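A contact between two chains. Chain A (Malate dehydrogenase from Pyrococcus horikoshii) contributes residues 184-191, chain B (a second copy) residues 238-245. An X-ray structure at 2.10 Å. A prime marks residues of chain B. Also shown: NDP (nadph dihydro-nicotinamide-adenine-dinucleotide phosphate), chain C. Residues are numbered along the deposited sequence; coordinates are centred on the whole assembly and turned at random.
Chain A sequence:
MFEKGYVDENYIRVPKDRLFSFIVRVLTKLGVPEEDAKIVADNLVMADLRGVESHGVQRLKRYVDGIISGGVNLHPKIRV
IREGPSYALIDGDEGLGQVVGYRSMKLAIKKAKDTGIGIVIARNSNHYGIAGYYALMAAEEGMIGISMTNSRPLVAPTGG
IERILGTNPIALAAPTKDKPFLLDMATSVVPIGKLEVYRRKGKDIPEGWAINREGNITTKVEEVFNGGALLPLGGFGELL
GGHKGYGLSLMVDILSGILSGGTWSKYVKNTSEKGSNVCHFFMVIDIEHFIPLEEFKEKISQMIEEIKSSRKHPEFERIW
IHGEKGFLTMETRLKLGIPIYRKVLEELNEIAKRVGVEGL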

# COMPACT_ATOMS: atom_id res chain seq x y z
N ASP A 184 5.43 2.97 8.60
CA ASP A 184 6.23 1.75 8.57
C ASP A 184 5.37 0.70 9.24
O ASP A 184 5.27 0.67 10.47
CB ASP A 184 7.56 1.94 9.31
CG ASP A 184 8.49 0.76 9.12
OD1 ASP A 184 8.11 -0.16 8.36
OD2 ASP A 184 9.59 0.75 9.71
N MSE A 185 4.75 -0.16 8.44
CA MSE A 185 3.82 -1.16 8.95
C MSE A 185 3.86 -2.53 8.28
O MSE A 185 4.07 -2.64 7.07
CB MSE A 185 2.40 -0.62 8.77
CG MSE A 185 2.18 -0.16 7.32
SE MSE A 185 0.39 0.19 6.74
CE MSE A 185 -0.08 -1.60 6.15
N ALA A 186 3.63 -3.57 9.07
CA ALA A 186 3.57 -4.92 8.52
C ALA A 186 2.16 -4.98 7.92
O ALA A 186 1.26 -4.29 8.41
CB ALA A 186 3.71 -5.94 9.62
N THR A 187 1.96 -5.77 6.88
CA THR A 187 0.64 -5.86 6.27
C THR A 187 -0.25 -6.86 7.01
O THR A 187 -1.40 -7.13 6.61
CB THR A 187 0.73 -6.23 4.77
OG1 THR A 187 1.64 -7.32 4.59
CG2 THR A 187 1.23 -5.03 3.97
N SER A 188 0.28 -7.42 8.09
CA SER A 188 -0.46 -8.34 8.93
C SER A 188 -0.89 -7.47 10.11
O SER A 188 -0.36 -6.37 10.27
CB SER A 188 0.45 -9.48 9.42
OG SER A 188 1.58 -8.97 10.12
N VAL A 189 -1.85 -7.93 10.91
CA VAL A 189 -2.28 -7.11 12.04
C VAL A 189 -1.05 -6.74 12.87
O VAL A 189 -0.88 -5.59 13.27
CB VAL A 189 -3.31 -7.83 12.94
CG1 VAL A 189 -3.76 -6.90 14.07
CG2 VAL A 189 -4.52 -8.27 12.12
N VAL A 190 -0.19 -7.73 13.12
CA VAL A 190 1.03 -7.49 13.89
C VAL A 190 2.17 -8.37 13.38
O VAL A 190 1.94 -9.37 12.70
CB VAL A 190 0.83 -7.79 15.39
CG1 VAL A 190 -0.29 -6.93 15.95
CG2 VAL A 190 0.53 -9.28 15.60
N PRO A 191 3.42 -7.99 13.69
CA PRO A 191 4.59 -8.76 13.26
C PRO A 191 4.74 -9.98 14.16
O PRO A 191 4.34 -9.94 15.33
CB PRO A 191 5.75 -7.78 13.46
CG PRO A 191 5.09 -6.44 13.52
CD PRO A 191 3.83 -6.71 14.27
N GLU B 238 -6.43 1.21 17.60
CA GLU B 238 -5.03 1.00 17.28
C GLU B 238 -4.75 -0.47 17.55
O GLU B 238 -3.80 -1.06 17.02
CB GLU B 238 -4.20 1.89 18.19
CG GLU B 238 -2.72 1.94 17.91
CD GLU B 238 -2.03 2.91 18.83
OE1 GLU B 238 -2.44 4.09 18.86
OE2 GLU B 238 -1.08 2.51 19.53
N LEU B 239 -5.61 -1.07 18.37
CA LEU B 239 -5.49 -2.47 18.76
C LEU B 239 -5.43 -3.43 17.58
O LEU B 239 -4.57 -4.31 17.54
CB LEU B 239 -6.66 -2.85 19.67
CG LEU B 239 -6.61 -4.26 20.27
CD1 LEU B 239 -5.40 -4.37 21.20
CD2 LEU B 239 -7.89 -4.54 21.03
N LEU B 240 -6.35 -3.26 16.63
CA LEU B 240 -6.40 -4.13 15.46
C LEU B 240 -5.81 -3.54 14.17
O LEU B 240 -6.12 -3.99 13.07
CB LEU B 240 -7.84 -4.57 15.20
CG LEU B 240 -8.52 -5.36 16.33
CD1 LEU B 240 -9.97 -5.63 15.96
CD2 LEU B 240 -7.78 -6.67 16.59
N GLY B 241 -4.96 -2.53 14.32
CA GLY B 241 -4.31 -1.91 13.17
C GLY B 241 -5.02 -0.75 12.49
O GLY B 241 -4.64 -0.37 11.37
N GLY B 242 -6.02 -0.16 13.14
CA GLY B 242 -6.74 0.96 12.55
C GLY B 242 -5.82 2.07 12.05
O GLY B 242 -6.11 2.71 11.04
N HIS B 243 -4.72 2.30 12.76
CA HIS B 243 -3.76 3.33 12.40
C HIS B 243 -3.03 3.02 11.10
O HIS B 243 -2.42 3.91 10.50
CB HIS B 243 -2.74 3.50 13.52
CG HIS B 243 -2.14 2.20 13.98
ND1 HIS B 243 -2.89 1.22 14.60
CD2 HIS B 243 -0.88 1.72 13.89
CE1 HIS B 243 -2.11 0.19 14.87
NE2 HIS B 243 -0.88 0.47 14.45
N LYS B 244 -3.07 1.76 10.68
CA LYS B 244 -2.43 1.35 9.44
C LYS B 244 -3.29 1.76 8.25
O LYS B 244 -2.78 2.31 7.27
CB LYS B 244 -2.19 -0.16 9.43
CG LYS B 244 -1.15 -0.61 10.44
CD LYS B 244 -0.93 -2.12 10.41
CE LYS B 244 0.17 -2.50 11.38
NZ LYS B 244 0.52 -3.94 11.30
N GLY B 245 -4.59 1.49 8.33
CA GLY B 245 -5.48 1.87 7.25
C GLY B 245 -5.44 3.38 7.10
O GLY B 245 -5.59 3.93 6.01
PA NDP C . 2.97 -0.44 14.29
O1A NDP C . 3.84 -0.29 15.44
O2A NDP C . 1.54 -0.87 14.39
O5B NDP C . 3.04 0.98 13.47
C5B NDP C . 2.32 1.17 12.24
C4B NDP C . 2.67 2.60 11.77
O4B NDP C . 1.61 3.42 12.29
C3B NDP C . 3.96 3.21 12.24
O3B NDP C . 4.51 4.00 11.14
C2B NDP C . 3.62 4.08 13.40
O2B NDP C . 4.51 5.17 13.70
C1B NDP C . 2.21 4.46 13.06
N9A NDP C . 1.31 4.65 14.23
C8A NDP C . 1.24 3.92 15.45
N7A NDP C . 0.29 4.38 16.23
C5A NDP C . -0.30 5.41 15.55
C6A NDP C . -1.38 6.31 15.83
N6A NDP C . -2.05 6.22 16.98
N1A NDP C . -1.72 7.27 14.90
C2A NDP C . -1.03 7.37 13.71
N3A NDP C . -0.01 6.57 13.36
C4A NDP C . 0.32 5.60 14.33
O3 NDP C . 3.59 -1.33 13.16
PN NDP C . 4.02 -2.84 12.94
O1N NDP C . 3.20 -3.32 11.83
O2N NDP C . 3.80 -3.46 14.29
O5D NDP C . 5.56 -2.67 12.57
C5D NDP C . 6.60 -3.52 13.14
C4D NDP C . 8.02 -3.10 12.57
O4D NDP C . 8.62 -4.29 12.09
C3D NDP C . 8.04 -2.12 11.37
O3D NDP C . 9.09 -1.17 11.59
C2D NDP C . 8.23 -2.99 10.14
O2D NDP C . 8.88 -2.27 9.11
C1D NDP C . 9.05 -4.16 10.73
N1N NDP C . 8.83 -5.46 10.04
C2N NDP C . 9.95 -6.01 9.36
C3N NDP C . 9.75 -7.29 8.69
C7N NDP C . 10.87 -7.91 7.98
O7N NDP C . 10.78 -9.00 7.39
N7N NDP C . 12.09 -7.30 7.93
C4N NDP C . 8.46 -7.90 8.76
C5N NDP C . 7.38 -7.34 9.43
C6N NDP C . 7.56 -6.12 10.08
P2B NDP C . 5.60 5.19 14.81
O1X NDP C . 5.45 6.54 15.36
O2X NDP C . 6.95 4.98 14.20
O3X NDP C . 5.29 4.11 15.84

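The contact is organised around one side chain, Lys244′, which reaches from the first turn of a chain B helix to the backbone of chain A and carries the largest covered area of any residue in either stretch. Its CA-to-CB bond points toward chain A, and chi2, chi3 and chi4 are all t, so the chain is fully extended beyond chi1 (m) and delivers the ammonium group to a pocket lined by backbone carbonyls. There NZ donates to Ala186 O at 3.0 Å, to Ser188 O at 2.8 Å and to Val189 O at 2.9 Å. These are the only hydrogen bonds between the two stretches, and all three acceptors are main-chain oxygens, of Ala186, Ser188 and Val189. A fourth oxygen, O1N of the NADPH, also accepts from Lys244′ NZ at 2.8 Å. With four acceptors around a group that has three protons, the bonding must be shared, and the charge of the buried ammonium is met by one phosphate oxygen and three carbonyl dipoles.

The same phosphate oxygen ties the two chains together: NDP O1N accepts from Ala186 N at 2.8 Å, with a nearly straight N-H...O angle of 175°, while taking its bond from Lys244′ NZ. Ala186 is therefore engaged through both backbone polar atoms, its N by the cofactor and its O by the lysine.

Further along the cofactor the work is divided between the subunits. Asp184 is out of reach of the chain B stretch, and its carboxylate takes two ribose hydroxyls: NDP O2D donates to Asp184 OD1 at a very short 2.4 Å and NDP O3D to Asp184 OD2 at 2.7 Å, while Asp184 N donates to NDP O3B at 2.9 Å. From chain B, His243′ NE2 donates to NDP O2A at 2.8 Å, the oxygen lying at the ring edge near its plane, and Glu238′ OE1 accepts from the adenine amino group N6A at 2.9 Å. Asp184 OD2, Thr187 OG1 and Glu238′ OE1 are also bonded elsewhere in the structure. Neither Glu238′ nor His243′ contacts the chain A stretch; the cofactor bridges the gap.

Van der Waals contacts accompany the polar centre. The CA-to-CB bond of selenomethionine Met185 also points toward chain B, and its SE lies 3.7 Å from Lys244′ CB, covering the root of the lysine. Val189 CA lies 5.7 Å from Gly241′ CA, and Val189 CG1 comes to 3.9 Å from Leu240′ O. The side chains of Leu239′ and Leu240′ start away from chain A.

Each stretch is also braced internally. Ser188 OG donates to Val190 O at 2.6 Å, so the serine hydroxyl serves its own loop. In chain B a type I turn from Glu238′ to Gly241′ is closed by Gly241′ N to Glu238′ O at 3.3 Å, and Lys244′ N donates to Gly241′ O at 2.7 Å as the helix begins. Gly241′ is its N-cap; at phi 90°, a CB would jam against the preceding carbonyl oxygen.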